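Local coordinates for sister chromatid cohesion protein (Chaetomium thermophilum, PDB 5T8V), which probably loads cohesin onto chromatin as the Scc2 subunit, represented here by its C-terminal HEAT-repeat fragment, at residues 929-932 and 933-936; 971-974 and 975-979; 856-859 and 860-863; 1148-1151 and 1152-1156. All coordinates share one frame; numbering follows the deposited sequence.

Contact 1. Residues 929-932 and 933-936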
ATOM      1  N   LEU A 929     -41.188  35.142  23.160  1.00 39.08           N
ATOM      2  CA  LEU A 929     -42.201  35.937  23.849  1.00 39.71           C
ATOM      3  C   LEU A 929     -42.224  35.619  25.339  1.00 40.16           C
ATOM      4  O   LEU A 929     -42.178  36.524  26.180  1.00 41.21           O
ATOM      5  CB  LEU A 929     -43.578  35.688  23.230  1.00 39.35           C
ATOM      6  CG  LEU A 929     -43.863  36.303  21.858  1.00 39.45           C
ATOM      7  CD1 LEU A 929     -45.202  35.804  21.329  1.00 39.13           C
ATOM      8  CD2 LEU A 929     -43.850  37.825  21.928  1.00 40.67           C
ATOM      9  N   TRP A 930     -42.304  34.332  25.684  1.00 39.64           N
ATOM     10  CA  TRP A 930     -42.298  33.950  27.092  1.00 40.36           C
ATOM     11  C   TRP A 930     -41.071  34.505  27.803  1.00 41.20           C
ATOM     12  O   TRP A 930     -41.176  35.074  28.896  1.00 42.36           O
ATOM     13  CB  TRP A 930     -42.351  32.428  27.219  1.00 39.87           C
ATOM     14  CG  TRP A 930     -42.190  31.926  28.631  1.00 40.87           C
ATOM     15  CD1 TRP A 930     -41.216  31.089  29.092  1.00 41.22           C
ATOM     16  CD2 TRP A 930     -43.021  32.233  29.762  1.00 41.98           C
ATOM     17  NE1 TRP A 930     -41.390  30.851  30.433  1.00 42.48           N
ATOM     18  CE2 TRP A 930     -42.490  31.541  30.868  1.00 42.98           C
ATOM     19  CE3 TRP A 930     -44.160  33.023  29.944  1.00 42.47           C
ATOM     20  CZ2 TRP A 930     -43.058  31.614  32.139  1.00 44.47           C
ATOM     21  CZ3 TRP A 930     -44.726  33.092  31.205  1.00 43.92           C
ATOM     22  CH2 TRP A 930     -44.173  32.393  32.286  1.00 44.92           C
ATOM     23  N   ILE A 931     -39.893  34.352  27.193  1.00 40.83           N
ATOM     24  CA  ILE A 931     -38.665  34.871  27.797  1.00 41.70           C
ATOM     25  C   ILE A 931     -38.804  36.363  28.075  1.00 42.62           C
ATOM     26  O   ILE A 931     -38.678  36.816  29.220  1.00 43.83           O
ATOM     27  CB  ILE A 931     -37.458  34.577  26.890  1.00 41.25           C
ATOM     28  CG1 ILE A 931     -37.242  33.064  26.749  1.00 40.76           C
ATOM     29  CG2 ILE A 931     -36.200  35.257  27.416  1.00 42.25           C
ATOM     30  CD1 ILE A 931     -36.868  32.351  28.036  1.00 41.63           C
ATOM     31  N   ILE A 932     -39.061  37.150  27.025  1.00 47.85           N
ATOM     32  CA  ILE A 932     -39.263  38.588  27.194  1.00 47.66           C
ATOM     33  C   ILE A 932     -40.190  38.861  28.369  1.00 48.05           C
ATOM     34  O   ILE A 932     -39.934  39.748  29.193  1.00 48.75           O
ATOM     35  CB  ILE A 932     -39.820  39.209  25.899  1.00 47.48           C
ATOM     36  CG1 ILE A 932     -38.838  39.040  24.732  1.00 47.75           C
ATOM     37  CG2 ILE A 932     -40.157  40.686  26.115  1.00 48.68           C
ATOM     38  CD1 ILE A 932     -37.634  39.952  24.780  1.00 49.43           C
ATOM     39  N   SER A 933     -41.286  38.104  28.463  1.00 45.63           N
ATOM     40  CA  SER A 933     -42.259  38.349  29.520  1.00 47.64           C
ATOM     41  C   SER A 933     -41.691  38.029  30.897  1.00 49.90           C
ATOM     42  O   SER A 933     -42.058  38.683  31.880  1.00 51.34           O
ATOM     43  CB  SER A 933     -43.524  37.535  29.258  1.00 47.01           C
ATOM     44  OG  SER A 933     -44.149  37.950  28.056  1.00 45.74           O
ATOM     45  N   THR A 934     -40.801  37.040  30.996  1.00 51.95           N
ATOM     46  CA  THR A 934     -40.199  36.732  32.290  1.00 54.51           C
ATOM     47  C   THR A 934     -39.190  37.799  32.693  1.00 56.19           C
ATOM     48  O   THR A 934     -39.140  38.201  33.862  1.00 58.23           O
ATOM     49  CB  THR A 934     -39.535  35.355  32.265  1.00 54.79           C
ATOM     50  OG1 THR A 934     -38.537  35.315  31.238  1.00 53.38           O
ATOM     51  CG2 THR A 934     -40.569  34.263  32.021  1.00 54.11           C
ATOM     52  N   LEU A 935     -38.376  38.273  31.747  1.00 47.30           N
ATOM     53  CA  LEU A 935     -37.465  39.371  32.058  1.00 48.55           C
ATOM     54  C   LEU A 935     -38.241  40.610  32.484  1.00 50.01           C
ATOM     55  O   LEU A 935     -37.933  41.229  33.509  1.00 51.84           O
ATOM     56  CB  LEU A 935     -36.568  39.676  30.858  1.00 47.64           C
ATOM     57  CG  LEU A 935     -35.394  38.714  30.666  1.00 47.00           C
ATOM     58  CD1 LEU A 935     -35.647  37.788  29.499  1.00 45.28           C
ATOM     59  CD2 LEU A 935     -34.094  39.477  30.474  1.00 47.71           C
ATOM     60  N   LEU A 936     -39.249  40.992  31.705  1.00 53.10           N
ATOM     61  CA  LEU A 936     -40.195  42.000  32.154  1.00 54.15           C
ATOM     62  C   LEU A 936     -41.052  41.436  33.286  1.00 56.97           C
ATOM     63  O   LEU A 936     -41.000  40.248  33.615  1.00 57.88           O
ATOM     64  CB  LEU A 936     -41.085  42.462  30.998  1.00 52.38           C
ATOM     65  CG  LEU A 936     -40.412  43.159  29.813  1.00 51.53           C
ATOM     66  CD1 LEU A 936     -41.441  43.478  28.734  1.00 50.86           C
ATOM     67  CD2 LEU A 936     -39.693  44.425  30.250  1.00 53.05           C
TER
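Ser933, Thr934, Leu935 and Leu936 each give their backbone N-H to the carbonyl four residues earlier, and Leu935 N to Ile931 O (2.9 Å, N-H...O 167°) illustrates the regular alpha-helical geometry in this last part of helix 919-935. Leu936 is the first residue to leave helical backbone angles. Two hydroxyls add second donors to carbonyls already in use. Thr934 OG1, set between its own N and carbonyl carbon (chi1 58°), bonds back to Ile931 O in the carbonyl plane, on a lone pair. Ser933 OG reaches Leu929 O (3.1 Å) from above the carbonyl plane and is also bonded to Arg907. The same Thr934 torsion sends CG2 over one face of the Trp930 ring, 3.7 Å from the centroid of its six-membered ring, a CH-pi contact 21° off the normal. A glycine at Thr934 would probably leave that indole face without its methyl partner and Ile931 O with one donor fewer. The side chains of Ile932 and Leu936 lie side by side, pointing the same way, with Ile932 CG2 4.0 Å from Leu936 CD1. Hydroxyls thus give each of two carbonyls a second donor; the Thr934 methyl covers indole within the helix, while Ile932 and Leu936 pack against helix 900-910 of the HEAT-repeat solenoid.

Contact 2. Residues 971-974 and 975-979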
ATOM      1  N   ARG A 971     -59.336  26.936   8.637  1.00 57.30           N
ATOM      2  CA  ARG A 971     -57.970  27.438   8.749  1.00 55.13           C
ATOM      3  C   ARG A 971     -57.843  28.413   9.913  1.00 52.21           C
ATOM      4  O   ARG A 971     -56.853  28.380  10.657  1.00 50.18           O
ATOM      5  CB  ARG A 971     -57.544  28.089   7.432  1.00 57.51           C
ATOM      6  CG  ARG A 971     -57.578  27.128   6.247  1.00 61.25           C
ATOM      7  CD  ARG A 971     -57.015  27.741   4.973  1.00 65.02           C
ATOM      8  NE  ARG A 971     -57.864  28.803   4.440  1.00 67.98           N
ATOM      9  CZ  ARG A 971     -57.736  29.324   3.222  1.00 71.20           C
ATOM     10  NH1 ARG A 971     -56.794  28.881   2.398  1.00 72.48           N
ATOM     11  NH2 ARG A 971     -58.556  30.287   2.825  1.00 72.41           N
ATOM     12  N   GLN A 972     -58.842  29.282  10.094  1.00 56.84           N
ATOM     13  CA  GLN A 972     -58.882  30.130  11.279  1.00 54.54           C
ATOM     14  C   GLN A 972     -58.730  29.296  12.543  1.00 51.11           C
ATOM     15  O   GLN A 972     -57.910  29.608  13.416  1.00 50.05           O
ATOM     16  CB  GLN A 972     -60.192  30.919  11.321  1.00 56.76           C
ATOM     17  CG  GLN A 972     -60.375  31.910  10.188  1.00 60.01           C
ATOM     18  CD  GLN A 972     -61.606  32.776  10.377  1.00 62.16           C
ATOM     19  OE1 GLN A 972     -62.037  33.021  11.505  1.00 62.16           O
ATOM     20  NE2 GLN A 972     -62.184  33.236   9.274  1.00 63.79           N
ATOM     21  N   PHE A 973     -59.517  28.223  12.657  1.00 43.67           N
ATOM     22  CA  PHE A 973     -59.398  27.350  13.820  1.00 41.50           C
ATOM     23  C   PHE A 973     -58.012  26.728  13.904  1.00 39.82           C
ATOM     24  O   PHE A 973     -57.457  26.583  14.998  1.00 39.09           O
ATOM     25  CB  PHE A 973     -60.448  26.247  13.783  1.00 43.47           C
ATOM     26  CG  PHE A 973     -60.133  25.112  14.707  1.00 42.97           C
ATOM     27  CD1 PHE A 973     -60.331  25.243  16.068  1.00 42.31           C
ATOM     28  CD2 PHE A 973     -59.605  23.928  14.221  1.00 43.20           C
ATOM     29  CE1 PHE A 973     -60.023  24.215  16.928  1.00 41.71           C
ATOM     30  CE2 PHE A 973     -59.297  22.889  15.079  1.00 42.49           C
ATOM     31  CZ  PHE A 973     -59.510  23.032  16.434  1.00 41.74           C
ATOM     32  N   ASP A 974     -57.451  26.320  12.765  1.00 39.83           N
ATOM     33  CA  ASP A 974     -56.093  25.792  12.772  1.00 39.16           C
ATOM     34  C   ASP A 974     -55.144  26.770  13.448  1.00 38.64           C
ATOM     35  O   ASP A 974     -54.317  26.378  14.280  1.00 37.91           O
ATOM     36  CB  ASP A 974     -55.631  25.497  11.345  1.00 39.85           C
ATOM     37  CG  ASP A 974     -54.239  24.894  11.294  1.00 39.44           C
ATOM     38  OD1 ASP A 974     -53.257  25.656  11.416  1.00 39.20           O
ATOM     39  OD2 ASP A 974     -54.127  23.661  11.130  1.00 39.55           O
ATOM     40  N   ARG A 975     -55.265  28.058  13.119  1.00 51.23           N
ATOM     41  CA  ARG A 975     -54.365  29.039  13.710  1.00 51.15           C
ATOM     42  C   ARG A 975     -54.666  29.255  15.188  1.00 50.46           C
ATOM     43  O   ARG A 975     -53.744  29.360  16.004  1.00 49.38           O
ATOM     44  CB  ARG A 975     -54.447  30.361  12.946  1.00 52.58           C
ATOM     45  CG  ARG A 975     -53.246  31.262  13.168  1.00 52.96           C
ATOM     46  CD  ARG A 975     -51.989  30.670  12.540  1.00 54.28           C
ATOM     47  NE  ARG A 975     -50.780  31.370  12.947  1.00 54.36           N
ATOM     48  CZ  ARG A 975     -49.553  30.973  12.630  1.00 54.97           C
ATOM     49  NH1 ARG A 975     -49.370  29.880  11.900  1.00 54.10           N
ATOM     50  NH2 ARG A 975     -48.504  31.669  13.044  1.00 55.62           N
ATOM     51  N   TYR A 976     -55.946  29.333  15.556  1.00 51.89           N
ATOM     52  CA  TYR A 976     -56.301  29.481  16.964  1.00 52.04           C
ATOM     53  C   TYR A 976     -55.703  28.350  17.794  1.00 49.75           C
ATOM     54  O   TYR A 976     -54.957  28.587  18.754  1.00 48.14           O
ATOM     55  CB  TYR A 976     -57.824  29.512  17.121  1.00 54.45           C
ATOM     56  CG  TYR A 976     -58.498  30.754  16.573  1.00 56.95           C
ATOM     57  CD1 TYR A 976     -57.903  32.005  16.682  1.00 57.41           C
ATOM     58  CD2 TYR A 976     -59.739  30.674  15.951  1.00 58.91           C
ATOM     59  CE1 TYR A 976     -58.521  33.137  16.187  1.00 59.71           C
ATOM     60  CE2 TYR A 976     -60.364  31.801  15.453  1.00 60.98           C
ATOM     61  CZ  TYR A 976     -59.751  33.030  15.574  1.00 62.22           C
ATOM     62  OH  TYR A 976     -60.369  34.154  15.078  1.00 65.67           O
ATOM     63  N   SER A 977     -56.024  27.107  17.431  1.00 45.91           N
ATOM     64  CA  SER A 977     -55.512  25.955  18.164  1.00 44.10           C
ATOM     65  C   SER A 977     -53.993  25.910  18.150  1.00 42.23           C
ATOM     66  O   SER A 977     -53.379  25.468  19.126  1.00 41.86           O
ATOM     67  CB  SER A 977     -56.076  24.667  17.571  1.00 45.38           C
ATOM     68  OG  SER A 977     -55.486  24.394  16.312  1.00 46.60           O
ATOM     69  N   LEU A 978     -53.367  26.342  17.054  1.00 42.74           N
ATOM     70  CA  LEU A 978     -51.910  26.363  17.010  1.00 42.05           C
ATOM     71  C   LEU A 978     -51.354  27.342  18.038  1.00 40.95           C
ATOM     72  O   LEU A 978     -50.430  27.013  18.793  1.00 40.53           O
ATOM     73  CB  LEU A 978     -51.433  26.723  15.603  1.00 42.56           C
ATOM     74  CG  LEU A 978     -49.914  26.732  15.417  1.00 42.34           C
ATOM     75  CD1 LEU A 978     -49.333  25.342  15.615  1.00 42.55           C
ATOM     76  CD2 LEU A 978     -49.533  27.281  14.052  1.00 43.27           C
ATOM     77  N   ILE A 979     -51.913  28.553  18.086  1.00 36.73           N
ATOM     78  CA  ILE A 979     -51.444  29.561  19.034  1.00 36.87           C
ATOM     79  C   ILE A 979     -51.643  29.074  20.464  1.00 36.90           C
ATOM     80  O   ILE A 979     -50.729  29.134  21.294  1.00 36.83           O
ATOM     81  CB  ILE A 979     -52.162  30.901  18.789  1.00 37.65           C
ATOM     82  CG1 ILE A 979     -51.835  31.427  17.389  1.00 37.93           C
ATOM     83  CG2 ILE A 979     -51.765  31.933  19.849  1.00 38.07           C
ATOM     84  CD1 ILE A 979     -52.695  32.602  16.952  1.00 39.01           C
TER
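Ser977 N bonds to Phe973 O (2.9 Å, N-H...O 169°) and Tyr976 N to Gln972 O (2.9 Å), the two straightest of the four backbone bonds between 971-974 and 975-979 in helix 969-986. Arg975 N to Arg971 O and Leu978 N to Asp974 O continue the i to i+4 ladder. Ser977 OG may share its proton between Asp974 O (3.1 Å) and Pro1031 O, the latter a weak bond. Arg975 takes its polar end elsewhere: the chain bends at chi2 (68°), and NH2 bonds to the carbonyls of Val917 and Val914, which lie just before helix 919-935. The segment is one rod of the all-helical HEAT-repeat solenoid, with helices 919-935, 940-960 and 1026-1042 packed around it. Two rings look in different directions from it. Phe973 receives Ser977 CB over one face, a CH-pi contact 4.3 Å from the ring centroid and displaced toward the rim, and its ring also meets Phe1019, while Val1028, Pro1031 and Ala1032 of helix 1026-1042 pack on the side chain. Tyr976 instead turns one ring face to Gln972 O, which is 3.3 Å from Tyr976 CD2. Its side chain runs beside that of Gln972, pointing the same way, with amide and ring planes 84° apart and Ile953 of helix 940-960 touching the tyrosine.

Contact 3. Residues 856-859 and 860-863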
ATOM      1  N   LEU A 856     -20.918  34.987  24.940  1.00 70.10           N
ATOM      2  CA  LEU A 856     -20.081  35.608  23.922  1.00 69.03           C
ATOM      3  C   LEU A 856     -20.757  36.795  23.249  1.00 67.23           C
ATOM      4  O   LEU A 856     -20.075  37.585  22.588  1.00 66.98           O
ATOM      5  CB  LEU A 856     -19.699  34.568  22.867  1.00 68.23           C
ATOM      6  CG  LEU A 856     -18.967  33.337  23.406  1.00 70.21           C
ATOM      7  CD1 LEU A 856     -19.116  32.162  22.457  1.00 68.45           C
ATOM      8  CD2 LEU A 856     -17.500  33.653  23.635  1.00 72.64           C
ATOM      9  N   PHE A 857     -22.070  36.942  23.401  1.00 62.23           N
ATOM     10  CA  PHE A 857     -22.822  37.974  22.708  1.00 61.85           C
ATOM     11  C   PHE A 857     -23.007  39.196  23.600  1.00 65.70           C
ATOM     12  O   PHE A 857     -22.997  39.100  24.829  1.00 67.75           O
ATOM     13  CB  PHE A 857     -24.187  37.441  22.263  1.00 58.43           C
ATOM     14  CG  PHE A 857     -24.105  36.367  21.213  1.00 56.03           C
ATOM     15  CD1 PHE A 857     -23.692  35.087  21.543  1.00 56.42           C
ATOM     16  CD2 PHE A 857     -24.444  36.636  19.898  1.00 54.20           C
ATOM     17  CE1 PHE A 857     -23.613  34.099  20.580  1.00 55.22           C
ATOM     18  CE2 PHE A 857     -24.368  35.651  18.932  1.00 52.89           C
ATOM     19  CZ  PHE A 857     -23.952  34.381  19.274  1.00 53.52           C
ATOM     20  N   THR A 858     -23.176  40.353  22.961  1.00 52.69           N
ATOM     21  CA  THR A 858     -23.394  41.613  23.652  1.00 54.92           C
ATOM     22  C   THR A 858     -24.682  42.259  23.153  1.00 54.26           C
ATOM     23  O   THR A 858     -25.185  41.941  22.072  1.00 52.86           O
ATOM     24  CB  THR A 858     -22.217  42.578  23.449  1.00 56.44           C
ATOM     25  OG1 THR A 858     -22.153  42.985  22.076  1.00 55.14           O
ATOM     26  CG2 THR A 858     -20.905  41.915  23.836  1.00 57.81           C
ATOM     27  N   PHE A 859     -25.214  43.178  23.963  1.00 72.29           N
ATOM     28  CA  PHE A 859     -26.469  43.837  23.613  1.00 72.11           C
ATOM     29  C   PHE A 859     -26.334  44.644  22.328  1.00 73.20           C
ATOM     30  O   PHE A 859     -27.237  44.637  21.484  1.00 71.80           O
ATOM     31  CB  PHE A 859     -26.923  44.738  24.763  1.00 73.96           C
ATOM     32  CG  PHE A 859     -28.068  45.646  24.407  1.00 73.78           C
ATOM     33  CD1 PHE A 859     -29.378  45.217  24.539  1.00 72.91           C
ATOM     34  CD2 PHE A 859     -27.833  46.932  23.946  1.00 74.92           C
ATOM     35  CE1 PHE A 859     -30.432  46.052  24.214  1.00 72.64           C
ATOM     36  CE2 PHE A 859     -28.883  47.770  23.619  1.00 74.80           C
ATOM     37  CZ  PHE A 859     -30.185  47.329  23.755  1.00 73.28           C
ATOM     38  N   GLU A 860     -25.212  45.351  22.164  1.00 83.49           N
ATOM     39  CA  GLU A 860     -25.054  46.231  21.010  1.00 85.53           C
ATOM     40  C   GLU A 860     -25.224  45.470  19.702  1.00 82.59           C
ATOM     41  O   GLU A 860     -25.763  46.009  18.729  1.00 81.17           O
ATOM     42  CB  GLU A 860     -23.688  46.915  21.056  1.00 87.76           C
ATOM     43  CG  GLU A 860     -23.528  47.910  22.196  1.00 91.28           C
ATOM     44  CD  GLU A 860     -24.428  49.125  22.047  1.00 93.70           C
ATOM     45  OE1 GLU A 860     -25.113  49.237  21.008  1.00 92.72           O
ATOM     46  OE2 GLU A 860     -24.450  49.967  22.968  1.00 96.72           O
ATOM     47  N   GLN A 861     -24.768  44.221  19.656  1.00 58.16           N
ATOM     48  CA  GLN A 861     -24.884  43.421  18.445  1.00 59.06           C
ATOM     49  C   GLN A 861     -26.212  42.682  18.345  1.00 61.48           C
ATOM     50  O   GLN A 861     -26.538  42.174  17.267  1.00 59.89           O
ATOM     51  CB  GLN A 861     -23.717  42.433  18.347  1.00 57.80           C
ATOM     52  CG  GLN A 861     -23.509  41.531  19.558  1.00 55.94           C
ATOM     53  CD  GLN A 861     -22.203  40.740  19.516  1.00 52.98           C
ATOM     54  OE1 GLN A 861     -22.014  39.826  20.312  1.00 51.68           O
ATOM     55  NE2 GLN A 861     -21.296  41.090  18.604  1.00 51.60           N
ATOM     56  N   LEU A 862     -26.985  42.615  19.431  1.00 54.99           N
ATOM     57  CA  LEU A 862     -28.390  42.246  19.306  1.00 57.75           C
ATOM     58  C   LEU A 862     -29.209  43.379  18.705  1.00 54.42           C
ATOM     59  O   LEU A 862     -30.274  43.125  18.132  1.00 51.26           O
ATOM     60  CB  LEU A 862     -28.967  41.857  20.667  1.00 63.59           C
ATOM     61  CG  LEU A 862     -28.914  40.366  21.000  1.00 67.16           C
ATOM     62  CD1 LEU A 862     -27.484  39.850  20.962  1.00 69.72           C
ATOM     63  CD2 LEU A 862     -29.549  40.109  22.357  1.00 69.64           C
ATOM     64  N   ARG A 863     -28.730  44.619  18.823  1.00102.38           N
ATOM     65  CA  ARG A 863     -29.394  45.752  18.195  1.00104.63           C
ATOM     66  C   ARG A 863     -29.208  45.757  16.684  1.00102.04           C
ATOM     67  O   ARG A 863     -30.024  46.354  15.974  1.00104.88           O
ATOM     68  CB  ARG A 863     -28.865  47.054  18.796  1.00109.13           C
ATOM     69  CG  ARG A 863     -29.590  48.309  18.337  1.00112.02           C
ATOM     70  CD  ARG A 863     -28.944  49.555  18.924  1.00115.54           C
ATOM     71  NE  ARG A 863     -27.561  49.712  18.480  1.00118.19           N
ATOM     72  CZ  ARG A 863     -26.722  50.633  18.945  1.00120.51           C
ATOM     73  NH1 ARG A 863     -27.116  51.488  19.879  1.00122.35           N
ATOM     74  NH2 ARG A 863     -25.483  50.696  18.476  1.00121.47           N
TER
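Leu856, whose carbonyl oxygen lies 3.7 Å from Gln861 OE1, directs its side chain to Cys815 and Arg816, packing this loop against helix 808-824 of the HEAT-repeat solenoid. The chain then runs extended into the short, weakly bonded helix 859-862, where Gln861 reaches back to Thr858 N, the half of a capping box in which the third helical residue accepts from the N-cap N-H. Phe857 sets CB 4.3 Å from Leu862 CD1, and its side chain crosses that of Gln861 at about a right angle, beside Leu846 and Phe849. Thr858 is bonded through its backbone at both ends: its N-H goes to Gln861 OE1 (2.9 Å), the donor tilted 32° from the amide carbonyl plane, and its carbonyl oxygen accepts from Leu862 N (3.3 Å). Gln861 achieves this with CG between its own N and carbonyl carbon (chi1 54°) and the chain extended beyond, which also lays CG 3.2 Å from Thr858 OG1. An alanine in place of Gln861 is likely to deprive Thr858 N of this acceptor and to open a gap beside the threonine hydroxyl. Phe859, whose ring stacks on His899 and meets Phe902 edge-to-face, closes the turn through its carbonyl: Arg863 N donates to Phe859 O at 3.1 Å.

Contact 4. Residues 1148-1151 and 1152-1156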
ATOM      1  N   LEU A1148     -41.096   3.795  21.944  1.00 44.26           N
ATOM      2  CA  LEU A1148     -40.907   2.583  22.740  1.00 45.34           C
ATOM      3  C   LEU A1148     -39.490   2.489  23.285  1.00 44.34           C
ATOM      4  O   LEU A1148     -39.279   2.001  24.400  1.00 44.87           O
ATOM      5  CB  LEU A1148     -41.234   1.341  21.912  1.00 46.75           C
ATOM      6  CG  LEU A1148     -42.604   0.739  22.216  1.00 48.23           C
ATOM      7  CD1 LEU A1148     -43.676   1.758  21.912  1.00 48.92           C
ATOM      8  CD2 LEU A1148     -42.828  -0.529  21.409  1.00 47.90           C
ATOM      9  N   ALA A1149     -38.501   2.934  22.507  1.00 38.14           N
ATOM     10  CA  ALA A1149     -37.126   2.914  22.988  1.00 39.13           C
ATOM     11  C   ALA A1149     -36.987   3.745  24.253  1.00 40.21           C
ATOM     12  O   ALA A1149     -36.323   3.329  25.207  1.00 41.60           O
ATOM     13  CB  ALA A1149     -36.179   3.420  21.901  1.00 39.09           C
ATOM     14  N   SER A1150     -37.619   4.919  24.285  1.00 44.43           N
ATOM     15  CA  SER A1150     -37.610   5.732  25.496  1.00 45.69           C
ATOM     16  C   SER A1150     -38.341   5.023  26.630  1.00 46.91           C
ATOM     17  O   SER A1150     -37.817   4.899  27.745  1.00 48.74           O
ATOM     18  CB  SER A1150     -38.245   7.095  25.211  1.00 45.08           C
ATOM     19  OG  SER A1150     -38.288   7.894  26.378  1.00 46.24           O
ATOM     20  N   ILE A1151     -39.559   4.542  26.356  1.00 40.57           N
ATOM     21  CA  ILE A1151     -40.331   3.821  27.366  1.00 42.79           C
ATOM     22  C   ILE A1151     -39.484   2.732  28.009  1.00 45.09           C
ATOM     23  O   ILE A1151     -39.564   2.494  29.220  1.00 47.05           O
ATOM     24  CB  ILE A1151     -41.614   3.240  26.735  1.00 41.61           C
ATOM     25  CG1 ILE A1151     -42.585   4.373  26.383  1.00 39.95           C
ATOM     26  CG2 ILE A1151     -42.279   2.225  27.677  1.00 43.17           C
ATOM     27  CD1 ILE A1151     -43.806   3.928  25.604  1.00 39.05           C
ATOM     28  N   ASN A1152     -38.656   2.057  27.212  1.00 53.42           N
ATOM     29  CA  ASN A1152     -37.869   0.941  27.722  1.00 55.25           C
ATOM     30  C   ASN A1152     -36.619   1.422  28.450  1.00 55.51           C
ATOM     31  O   ASN A1152     -36.260   0.873  29.498  1.00 55.98           O
ATOM     32  CB  ASN A1152     -37.494   0.005  26.571  1.00 55.36           C
ATOM     33  CG  ASN A1152     -36.814  -1.262  27.046  1.00 56.05           C
ATOM     34  OD1 ASN A1152     -37.460  -2.163  27.582  1.00 56.63           O
ATOM     35  ND2 ASN A1152     -35.503  -1.343  26.843  1.00 55.42           N
ATOM     36  N   ARG A1153     -35.948   2.446  27.915  1.00 50.03           N
ATOM     37  CA  ARG A1153     -34.766   2.985  28.581  1.00 51.44           C
ATOM     38  C   ARG A1153     -35.103   3.530  29.960  1.00 53.01           C
ATOM     39  O   ARG A1153     -34.268   3.469  30.870  1.00 53.40           O
ATOM     40  CB  ARG A1153     -34.130   4.085  27.727  1.00 51.00           C
ATOM     41  CG  ARG A1153     -33.452   3.584  26.459  1.00 50.64           C
ATOM     42  CD  ARG A1153     -32.581   4.657  25.823  1.00 51.14           C
ATOM     43  NE  ARG A1153     -33.260   5.949  25.720  1.00 51.59           N
ATOM     44  CZ  ARG A1153     -34.065   6.306  24.722  1.00 50.92           C
ATOM     45  NH1 ARG A1153     -34.316   5.469  23.724  1.00 50.01           N
ATOM     46  NH2 ARG A1153     -34.627   7.508  24.723  1.00 51.07           N
ATOM     47  N   GLN A1154     -36.311   4.067  30.137  1.00 57.00           N
ATOM     48  CA  GLN A1154     -36.693   4.600  31.440  1.00 59.17           C
ATOM     49  C   GLN A1154     -37.122   3.502  32.405  1.00 61.56           C
ATOM     50  O   GLN A1154     -36.949   3.651  33.619  1.00 63.71           O
ATOM     51  CB  GLN A1154     -37.820   5.615  31.279  1.00 58.75           C
ATOM     52  CG  GLN A1154     -37.452   6.830  30.457  1.00 57.93           C
ATOM     53  CD  GLN A1154     -38.596   7.814  30.339  1.00 58.18           C
ATOM     54  OE1 GLN A1154     -39.284   8.106  31.318  1.00 58.99           O
ATOM     55  NE2 GLN A1154     -38.814   8.324  29.133  1.00 56.97           N
ATOM     56  N   GLY A1155     -37.685   2.410  31.893  1.00 45.64           N
ATOM     57  CA  GLY A1155     -38.113   1.317  32.740  1.00 46.82           C
ATOM     58  C   GLY A1155     -39.551   1.389  33.194  1.00 47.23           C
ATOM     59  O   GLY A1155     -39.880   0.854  34.260  1.00 49.09           O
ATOM     60  N   LEU A1156     -40.427   2.036  32.420  1.00 71.49           N
ATOM     61  CA  LEU A1156     -41.839   2.096  32.781  1.00 72.51           C
ATOM     62  C   LEU A1156     -42.557   0.780  32.525  1.00 73.84           C
ATOM     63  O   LEU A1156     -43.580   0.511  33.165  1.00 76.87           O
ATOM     64  CB  LEU A1156     -42.540   3.212  32.007  1.00 71.47           C
ATOM     65  CG  LEU A1156     -42.194   4.640  32.426  1.00 71.51           C
ATOM     66  CD1 LEU A1156     -41.352   5.312  31.369  1.00 70.20           C
ATOM     67  CD2 LEU A1156     -43.448   5.437  32.697  1.00 71.97           C
TER
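Arg1153 lays one face of its guanidinium over Ser1150, with CA of the serine 3.4 Å above the plane and offset toward the rim, while Ala1149 O lies over a face as well. The other flat group, the Gln1154 amide, works in its plane: NE2 donates to Ser1150 OG (2.8 Å), which sits only 12° out of the amide plane. Both groups fold back along the last turns of helix 1139-1154, within the Sister chromatid cohesion C-terminus family region. The helix ends in a turn resembling a Schellman motif, judged by the positive phi of Gly1155, a weak bond from Leu1156 N to Ile1151 O and the apolar contact between those two residues' side chains. A bend at chi3 (-47°) returns the arginine tip to the helix, bringing NH1 3.3 Å from Ala1149 CB. Charge from the neighbouring helix 1065-1086 meets this patch: Glu1083 forms a salt bridge with Arg1153 NH2 and hydrogen-bonds to Ser1150 OG, so the serine hydroxyl joins glutamine and glutamate. Asn1152, by contrast, sends its ND2 to Glu1184 of helix 1175-1191. The backbone ladder persists through Gln1154 N to Ser1150 O (2.9 Å). Gly1155 then turns with phi 92°, where a beta carbon would collide with the carbonyl oxygen of Gln1154, so glycine suits the position. Ile1151 O also takes Gly1155 N at 3.3 Å. Across this reversal Ile1151 CG2 comes 4.4 Å from Leu1156 CB.

All four contacts are local and partly buried, but unequally: contact 1 has no exposed residue among those touching, contact 3 has three, including Thr858 and Glu860, and contact 4 mixes buried Ser1150 and Ile1151 with exposed Arg1153. Contacts 1 and 3 lie closest, their centres 18 Å apart, and both touch Leu892. Contacts 1 and 2 both pack on helix 940-960, and contact 2 also touches helix 919-935, which carries contact 1. Contact 4 stands about 23 Å or more from the others. Contact 2 is mid-helix, its Arg975 bonded to backbone carbonyls; contact 3 is a helix start with a side-chain-to-backbone cap. Of the helix ends, contact 1 combines methyl packing with Arg907, and contact 4 draws glutamates from two helices.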